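Local atomic coordinates of pectinesterase inhibitor 1 (Arabidopsis thaliana, PDB entry 1X91), a protein that inhibits the pectin methylesterases of flowers, siliques and leaves, an activity for which its N-terminal alpha-hairpin extension is required. Residues Thr15-Phe20 / Ile136-Gly141; Gly100-Val105 / Ile142-Ser147; Thr114-Val119 / Asn132-Lys137. The protein carries 1 engineered substitution. All coordinates share one frame; numbering follows the deposited sequence.

Contact 1 (Thr15-Phe20 / Ile136-Gly141)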
loop_
_atom_site.group_PDB
_atom_site.type_symbol
_atom_site.label_atom_id
_atom_site.label_comp_id
_atom_site.label_asym_id
_atom_site.label_seq_id
_atom_site.Cartn_x
_atom_site.Cartn_y
_atom_site.Cartn_z
ATOM N N THR A 15 10.345 1.969 9.557
ATOM C CA THR A 15 9.093 2.470 8.951
ATOM C C THR A 15 8.591 3.774 9.562
ATOM O O THR A 15 9.007 4.147 10.643
ATOM C CB THR A 15 7.984 1.360 9.060
ATOM O OG1 THR A 15 7.597 1.166 10.429
ATOM C CG2 THR A 15 8.513 0.021 8.611
ATOM N N LEU A 16 7.679 4.471 8.855
ATOM C CA LEU A 16 7.105 5.742 9.313
ATOM C C LEU A 16 6.081 5.608 10.412
ATOM O O LEU A 16 5.890 6.538 11.208
ATOM C CB LEU A 16 6.452 6.513 8.144
ATOM C CG LEU A 16 7.296 7.532 7.360
ATOM C CD1 LEU A 16 8.644 7.032 6.909
ATOM C CD2 LEU A 16 6.473 8.001 6.160
ATOM N N ASN A 17 5.420 4.441 10.474
ATOM C CA ASN A 17 4.473 4.171 11.531
ATOM C C ASN A 17 4.883 2.814 12.088
ATOM O O ASN A 17 4.390 1.756 11.672
ATOM C CB ASN A 17 3.022 4.205 11.016
ATOM C CG ASN A 17 2.042 4.250 12.112
ATOM O OD1 ASN A 17 2.284 3.705 13.197
ATOM N ND2 ASN A 17 0.889 4.888 11.866
ATOM N N PRO A 18 5.838 2.824 13.007
ATOM C CA PRO A 18 6.210 1.556 13.639
ATOM C C PRO A 18 5.033 0.921 14.377
ATOM O O PRO A 18 4.997 -0.311 14.342
ATOM C CB PRO A 18 7.430 1.934 14.529
ATOM C CG PRO A 18 8.005 3.060 13.790
ATOM C CD PRO A 18 6.740 3.913 13.420
ATOM N N SER A 19 4.116 1.671 15.006
ATOM C CA SER A 19 2.952 1.081 15.674
ATOM C C SER A 19 2.178 0.219 14.678
ATOM O O SER A 19 1.854 -0.935 14.959
ATOM C CB SER A 19 2.020 2.119 16.294
ATOM O OG SER A 19 2.711 2.828 17.329
ATOM N N PHE A 20 1.881 0.790 13.522
ATOM C CA PHE A 20 1.164 0.028 12.502
ATOM C C PHE A 20 1.888 -1.246 12.111
ATOM O O PHE A 20 1.281 -2.328 11.995
ATOM C CB PHE A 20 0.892 0.880 11.263
ATOM C CG PHE A 20 0.245 0.091 10.138
ATOM C CD1 PHE A 20 -1.114 0.091 9.983
ATOM C CD2 PHE A 20 1.014 -0.625 9.250
ATOM C CE1 PHE A 20 -1.719 -0.612 8.934
ATOM C CE2 PHE A 20 0.423 -1.400 8.234
ATOM C CZ PHE A 20 -0.939 -1.357 8.070
ATOM N N ILE A 136 -2.334 1.711 3.173
ATOM C CA ILE A 136 -1.577 1.231 2.024
ATOM C C ILE A 136 -0.200 1.863 1.984
ATOM O O ILE A 136 0.764 1.182 1.654
ATOM C CB ILE A 136 -2.385 1.455 0.712
ATOM C CG1 ILE A 136 -3.551 0.503 0.680
ATOM C CG2 ILE A 136 -1.513 1.320 -0.550
ATOM C CD1 ILE A 136 -4.675 0.916 -0.244
ATOM N N LYS A 137 -0.082 3.149 2.309
ATOM C CA LYS A 137 1.197 3.775 2.363
ATOM C C LYS A 137 2.103 3.029 3.374
ATOM O O LYS A 137 3.279 2.764 3.081
ATOM C CB LYS A 137 1.008 5.244 2.717
ATOM C CG LYS A 137 2.246 5.991 2.863
ATOM C CD LYS A 137 1.885 7.514 2.923
ATOM C CE LYS A 137 3.099 8.273 3.225
ATOM N NZ LYS A 137 2.795 9.684 3.456
ATOM N N ASN A 138 1.542 2.717 4.526
ATOM C CA ASN A 138 2.304 2.011 5.577
ATOM C C ASN A 138 2.720 0.606 5.131
ATOM O O ASN A 138 3.878 0.171 5.356
ATOM C CB ASN A 138 1.448 1.941 6.835
ATOM C CG ASN A 138 1.312 3.296 7.516
ATOM O OD1 ASN A 138 2.170 4.161 7.360
ATOM N ND2 ASN A 138 0.199 3.487 8.238
ATOM N N LEU A 139 1.802 -0.139 4.518
ATOM C CA LEU A 139 2.078 -1.483 4.020
ATOM C C LEU A 139 3.151 -1.410 2.945
ATOM O O LEU A 139 4.060 -2.235 2.914
ATOM C CB LEU A 139 0.816 -2.170 3.476
ATOM C CG LEU A 139 -0.174 -2.594 4.536
ATOM C CD1 LEU A 139 -1.461 -2.934 3.863
ATOM C CD2 LEU A 139 0.361 -3.830 5.273
ATOM N N CYS A 140 3.045 -0.436 2.026
ATOM C CA CYS A 140 4.134 -0.291 1.035
ATOM C C CYS A 140 5.465 -0.017 1.703
ATOM O O CYS A 140 6.494 -0.560 1.270
ATOM C CB CYS A 140 3.834 0.779 -0.028
ATOM S SG CYS A 140 2.478 0.455 -1.164
ATOM N N GLY A 141 5.458 0.804 2.743
ATOM C CA GLY A 141 6.686 1.118 3.478
ATOM C C GLY A 141 7.318 -0.137 4.062
ATOM O O GLY A 141 8.530 -0.323 3.941
HETATM O O HOH W 1 -0.164 6.359 9.402
HETATM O O HOH W 2 4.933 3.166 7.780
#

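Contact 2 (Gly100-Val105 / Ile142-Ser147)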
loop_
_atom_site.group_PDB
_atom_site.type_symbol
_atom_site.label_atom_id
_atom_site.label_comp_id
_atom_site.label_asym_id
_atom_site.label_seq_id
_atom_site.Cartn_x
_atom_site.Cartn_y
_atom_site.Cartn_z
ATOM N N GLY A 100 13.197 -5.124 -8.323
ATOM C CA GLY A 100 12.059 -4.934 -9.191
ATOM C C GLY A 100 10.806 -4.714 -8.379
ATOM O O GLY A 100 9.969 -3.821 -8.672
ATOM N N MET A 101 10.651 -5.551 -7.351
ATOM C CA MET A 101 9.549 -5.387 -6.414
ATOM C C MET A 101 9.572 -3.991 -5.800
ATOM O O MET A 101 8.553 -3.308 -5.701
ATOM C CB MET A 101 9.608 -6.454 -5.329
ATOM C CG MET A 101 8.560 -6.191 -4.271
ATOM S SD MET A 101 8.562 -7.483 -3.030
ATOM C CE MET A 101 7.533 -6.671 -1.745
ATOM N N ASN A 102 10.741 -3.556 -5.394
ATOM C CA ASN A 102 10.897 -2.314 -4.686
ATOM C C ASN A 102 10.499 -1.100 -5.506
ATOM O O ASN A 102 9.768 -0.238 -5.056
ATOM C CB ASN A 102 12.339 -2.259 -4.217
ATOM C CG ASN A 102 12.623 -1.164 -3.313
ATOM O OD1 ASN A 102 12.843 -0.026 -3.754
ATOM N ND2 ASN A 102 12.702 -1.480 -1.988
ATOM N N MET A 103 10.906 -1.091 -6.760
ATOM C CA MET A 103 10.616 0.007 -7.675
ATOM C C MET A 103 9.094 0.127 -7.869
ATOM O O MET A 103 8.523 1.219 -7.839
ATOM C CB MET A 103 11.224 -0.267 -9.070
ATOM C CG MET A 103 11.058 0.863 -9.983
ATOM S SD MET A 103 11.779 0.533 -11.657
ATOM C CE MET A 103 10.647 -0.651 -12.395
ATOM N N LYS A 104 8.466 -1.034 -8.057
ATOM C CA LYS A 104 7.021 -1.028 -8.298
ATOM C C LYS A 104 6.208 -0.724 -7.050
ATOM O O LYS A 104 5.210 0.023 -7.105
ATOM C CB LYS A 104 6.595 -2.351 -8.920
ATOM C CG LYS A 104 7.071 -2.535 -10.357
ATOM C CD LYS A 104 6.451 -1.519 -11.315
ATOM C CE LYS A 104 6.788 -1.811 -12.750
ATOM N NZ LYS A 104 6.242 -0.814 -13.659
ATOM N N VAL A 105 6.631 -1.191 -5.878
ATOM C CA VAL A 105 5.984 -0.814 -4.620
ATOM C C VAL A 105 6.142 0.662 -4.355
ATOM O O VAL A 105 5.212 1.330 -3.895
ATOM C CB VAL A 105 6.512 -1.644 -3.459
ATOM C CG1 VAL A 105 5.960 -1.101 -2.125
ATOM C CG2 VAL A 105 6.129 -3.063 -3.584
ATOM N N ILE A 142 6.503 -1.041 4.605
ATOM C CA ILE A 142 6.981 -2.311 5.115
ATOM C C ILE A 142 7.561 -3.156 3.973
ATOM O O ILE A 142 8.637 -3.736 4.077
ATOM C CB ILE A 142 5.863 -3.078 5.882
ATOM C CG1 ILE A 142 5.433 -2.304 7.127
ATOM C CG2 ILE A 142 6.360 -4.464 6.260
ATOM C CD1 ILE A 142 4.160 -2.796 7.788
ATOM N N ALA A 143 6.842 -3.235 2.846
ATOM C CA ALA A 143 7.284 -4.024 1.711
ATOM C C ALA A 143 8.604 -3.478 1.128
ATOM O O ALA A 143 9.374 -4.225 0.561
ATOM C CB ALA A 143 6.200 -4.026 0.609
ATOM N N LEU A 144 8.829 -2.178 1.183
ATOM C CA LEU A 144 10.073 -1.601 0.697
ATOM C C LEU A 144 11.245 -2.025 1.554
ATOM O O LEU A 144 12.320 -2.353 1.033
ATOM C CB LEU A 144 9.990 -0.069 0.683
ATOM C CG LEU A 144 9.045 0.567 -0.357
ATOM C CD1 LEU A 144 9.001 2.057 -0.119
ATOM C CD2 LEU A 144 9.574 0.198 -1.721
ATOM N N VAL A 145 11.040 -2.083 2.842
ATOM C CA VAL A 145 12.115 -2.502 3.719
ATOM C C VAL A 145 12.432 -3.984 3.488
ATOM O O VAL A 145 13.590 -4.372 3.332
ATOM C CB VAL A 145 11.732 -2.234 5.193
ATOM C CG1 VAL A 145 12.844 -2.726 6.140
ATOM C CG2 VAL A 145 11.512 -0.783 5.423
ATOM N N ILE A 146 11.407 -4.810 3.366
ATOM C CA ILE A 146 11.568 -6.233 3.098
ATOM C C ILE A 146 12.240 -6.492 1.763
ATOM O O ILE A 146 13.241 -7.243 1.678
ATOM C CB ILE A 146 10.227 -6.990 3.163
ATOM C CG1 ILE A 146 9.560 -6.887 4.529
ATOM C CG2 ILE A 146 10.452 -8.457 2.784
ATOM C CD1 ILE A 146 8.031 -7.232 4.464
ATOM N N SER A 147 11.743 -5.880 0.709
ATOM C CA SER A 147 12.307 -6.110 -0.620
ATOM C C SER A 147 13.770 -5.642 -0.724
ATOM O O SER A 147 14.583 -6.248 -1.447
ATOM C CB SER A 147 11.444 -5.466 -1.713
ATOM O OG SER A 147 11.285 -4.080 -1.562
#

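Contact 3 (Thr114-Val119 / Asn132-Lys137)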
loop_
_atom_site.group_PDB
_atom_site.type_symbol
_atom_site.label_atom_id
_atom_site.label_comp_id
_atom_site.label_asym_id
_atom_site.label_seq_id
_atom_site.Cartn_x
_atom_site.Cartn_y
_atom_site.Cartn_z
ATOM N N THR A 114 -0.616 10.303 -3.196
ATOM C CA THR A 114 -1.232 11.288 -4.096
ATOM C C THR A 114 -2.724 11.362 -3.818
ATOM O O THR A 114 -3.261 12.455 -3.722
ATOM C CB THR A 114 -1.014 10.934 -5.541
ATOM O OG1 THR A 114 0.373 11.040 -5.892
ATOM C CG2 THR A 114 -1.775 11.923 -6.482
ATOM N N CYS A 115 -3.373 10.212 -3.638
ATOM C CA CYS A 115 -4.763 10.203 -3.186
ATOM C C CYS A 115 -4.936 11.014 -1.908
ATOM O O CYS A 115 -5.817 11.887 -1.827
ATOM C CB CYS A 115 -5.292 8.776 -3.026
ATOM S SG CYS A 115 -7.049 8.777 -2.445
ATOM N N LEU A 116 -4.067 10.807 -0.921
ATOM C CA LEU A 116 -4.151 11.556 0.328
ATOM C C LEU A 116 -4.027 13.059 0.070
ATOM O O LEU A 116 -4.776 13.871 0.625
ATOM C CB LEU A 116 -3.052 11.125 1.263
ATOM C CG LEU A 116 -3.344 9.838 1.971
ATOM C CD1 LEU A 116 -2.082 9.326 2.639
ATOM C CD2 LEU A 116 -4.511 10.058 2.965
ATOM N N ASP A 117 -3.095 13.445 -0.793
ATOM C CA ASP A 117 -2.942 14.859 -1.172
ATOM C C ASP A 117 -4.134 15.410 -2.017
ATOM O O ASP A 117 -4.463 16.598 -1.942
ATOM C CB ASP A 117 -1.616 15.059 -1.924
ATOM C CG ASP A 117 -0.382 14.908 -1.017
ATOM O OD1 ASP A 117 -0.513 14.943 0.225
ATOM O OD2 ASP A 117 0.772 14.752 -1.479
ATOM N N ASP A 118 -4.790 14.558 -2.799
ATOM C CA ASP A 118 -5.910 14.976 -3.634
ATOM C C ASP A 118 -7.143 15.267 -2.773
ATOM O O ASP A 118 -8.010 16.048 -3.227
ATOM C CB ASP A 118 -6.329 13.884 -4.621
ATOM C CG ASP A 118 -5.383 13.706 -5.814
ATOM O OD1 ASP A 118 -4.762 14.671 -6.283
ATOM O OD2 ASP A 118 -5.308 12.609 -6.411
ATOM N N VAL A 119 -7.243 14.627 -1.595
ATOM C CA VAL A 119 -8.426 14.753 -0.712
ATOM C C VAL A 119 -8.206 15.682 0.469
ATOM O O VAL A 119 -9.145 15.913 1.245
ATOM C CB VAL A 119 -9.007 13.385 -0.193
ATOM C CG1 VAL A 119 -9.366 12.448 -1.338
ATOM C CG2 VAL A 119 -8.073 12.700 0.767
ATOM N N ASN A 132 -7.678 3.941 4.583
ATOM C CA ASN A 132 -7.100 2.921 3.697
ATOM C C ASN A 132 -5.885 3.432 2.957
ATOM O O ASN A 132 -4.952 2.675 2.710
ATOM C CB ASN A 132 -8.106 2.365 2.699
ATOM C CG ASN A 132 -9.087 1.379 3.316
ATOM O OD1 ASN A 132 -9.105 1.173 4.527
ATOM N ND2 ASN A 132 -9.914 0.763 2.466
ATOM N N SER A 133 -5.877 4.705 2.557
ATOM C CA SER A 133 -4.719 5.282 1.887
ATOM C C SER A 133 -3.514 5.331 2.797
ATOM O O SER A 133 -2.414 5.007 2.382
ATOM C CB SER A 133 -4.996 6.675 1.333
ATOM O OG SER A 133 -5.917 6.588 0.252
ATOM N N LYS A 134 -3.742 5.723 4.035
ATOM C CA LYS A 134 -2.677 5.675 5.029
ATOM C C LYS A 134 -2.204 4.232 5.258
ATOM O O LYS A 134 -1.003 3.980 5.328
ATOM C CB LYS A 134 -3.143 6.289 6.356
ATOM C CG LYS A 134 -3.320 7.751 6.286
ATOM C CD LYS A 134 -3.805 8.309 7.637
ATOM C CE LYS A 134 -4.005 9.801 7.579
ATOM N NZ LYS A 134 -4.448 10.284 8.921
ATOM N N THR A 135 -3.114 3.287 5.358
ATOM C CA THR A 135 -2.786 1.867 5.559
ATOM C C THR A 135 -1.958 1.356 4.391
ATOM O O THR A 135 -0.964 0.674 4.573
ATOM C CB THR A 135 -4.062 1.067 5.708
ATOM O OG1 THR A 135 -4.618 1.407 7.003
ATOM C CG2 THR A 135 -3.823 -0.451 5.671
ATOM N N ILE A 136 -2.334 1.711 3.173
ATOM C CA ILE A 136 -1.577 1.231 2.024
ATOM C C ILE A 136 -0.200 1.863 1.984
ATOM O O ILE A 136 0.764 1.182 1.654
ATOM C CB ILE A 136 -2.385 1.455 0.712
ATOM C CG1 ILE A 136 -3.551 0.503 0.680
ATOM C CG2 ILE A 136 -1.513 1.320 -0.550
ATOM C CD1 ILE A 136 -4.675 0.916 -0.244
ATOM N N LYS A 137 -0.082 3.149 2.309
ATOM C CA LYS A 137 1.197 3.775 2.363
ATOM C C LYS A 137 2.103 3.029 3.374
ATOM O O LYS A 137 3.279 2.764 3.081
ATOM C CB LYS A 137 1.008 5.244 2.717
ATOM C CG LYS A 137 2.246 5.991 2.863
ATOM C CD LYS A 137 1.885 7.514 2.923
ATOM C CE LYS A 137 3.099 8.273 3.225
ATOM N NZ LYS A 137 2.795 9.684 3.456
#

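Contact 1 (Thr15-Phe20 / Ile136-Gly141)
F20 has CG anti to the backbone N (chi1 175°), which carries CG toward helix 127-149, while N138 has CG anti to its carbonyl carbon (chi1 -72°), which carries that atom toward N17. N138 CB lies over one face of the phenyl ring, shifted toward the rim, 3.9 Å from the centroid of F20, a CH-pi contact. The N138 amide is tilted 43° to that ring. L139 packs at the ring's edge, its CG 3.8 Å from F20 CZ and its CD2 in the ring plane. Phenylalanine suits this place because it offers both a face and an edge to the helix.

The two asparagines are joined through water. One water accepts from N17 ND2 and N138 ND2, each at 3.1 Å; a second accepts from N17 N and donates to N138 OD1 at 3.0 Å. This is consistent with the amide orientation modelled for N138, oxygen toward the donating water. N17 is also an N-cap: its OD1 accepts a nearly straight bond from F20 N, the donor standing well above the carbonyl plane. K137 CE comes loosely up to L16 CD2 (4.5 Å), its ammonium group being paired with D113. A capped helix start seated on a bundle helix by one aromatic ring and a pair of bridging waters joins the N-terminal alpha-hairpin to the four-helix bundle of this inhibitor family.

Contact 2 (Gly100-Val105 / Ile142-Ser147)
N102 and L144 lie roughly perpendicular, the carboxamide and the isobutyl group each lying against the other's backbone as well: L144 CD2 comes within 3.4 Å of N102 O, while N102 ND2 lies near L144 O. The same ND2 donates to S147 OG at 3.0 Å, with the hydroxyl tilted slightly from the amide plane. S147 OG stands between its own backbone N and carbonyl carbon (chi1 59°), from where it donates to A143 O at 2.9 Å. A143 O accepts from both S147 N and S147 OG. The serine hydroxyl thus accepts from one helix and donates back into its own.

Beneath this polar pair the contact is apolar. M101 reaches across with an extended chain, its SD 3.8 Å from S147 CB and its CE 3.8 Å from A143 CB; the short alanine lets the methyl come close to its helix. V105 and L144 run alongside one another, pointing oppositely, V105 CG1 lying 3.9 Å from L144 CD2. L42 and L93 also touch M101, and A89 touches V105, drawing in helices 34-62 and 66-94. The axes of the two segments, 8.8 Å apart at 161°, run antiparallel, as expected of neighbours in the four-helix bundle of this protein.

Contact 3 (Thr114-Val119 / Asn132-Lys137)
C115 is the first residue of 114-119 to touch S133, its SG lying 3.7 Å from S133 OG. That sulfur stands anti to its own backbone N (chi1 180°) and is bonded to C75 of helix 66-94. A cysteine is apt here: it forms the disulfide and still presents a compact, weakly polar surface to the neighbouring serine. The S133 hydroxyl finds its hydrogen bonds with V129 O, one turn back in its own helix, and with Y79 OH, so a buried polar atom is satisfied without help from 114-119.

L116 follows and carries most of the packing. Its CG and CD2 rest on S133 CB, at 3.6 and 3.8 Å. The small serine allows this close approach of a branched side chain. The other methyl, L116 CD1, turns toward the lysines: it is 4.2 Å from K134 CG, the leucine and the extended K134 chain lying roughly perpendicular. L116 CD1 also lies 4.4 Å from K137 CD. Lysine suits both positions, since its methylenes can flank a leucine at the partly exposed margin while the ammonium end reaches beyond; that of K137 forms a salt bridge with D113, the residue just before 114-119.

On the second helix, I136 packs against Y79 of helix 66-94 and against T45, R48 and T52 of helix 34-62. The axes of segments 114-119 and 132-137 are 9.7 Å apart at 152°. The C-terminal part of helix 98-119 and the early part of helix 127-149 therefore run antiparallel, flanked by helix 34-62 and by helix 66-94, to which the disulfide ties helix 98-119.

In the fold
From the N terminus, the chain enters the start of helix 18-27, passes through helices 34-62, 66-94 and 98-119, and returns at 136-141, where contact 1 closes a loop with 115 residues between its segments. Contact 2 opens within that loop at 100-105 and closes beyond it at 142-147, so the two cross. Contact 3 joins the C-terminal part of helix 98-119 to helix 127-149 inside the span of contact 2, and shares I136 and K137 with contact 1. Contacts 2 and 3 hold the same helix pair at places about 18 Å apart between centres, on opposite sides of the chain's centre; contact 1 adds the N-terminal hairpin to helix 127-149.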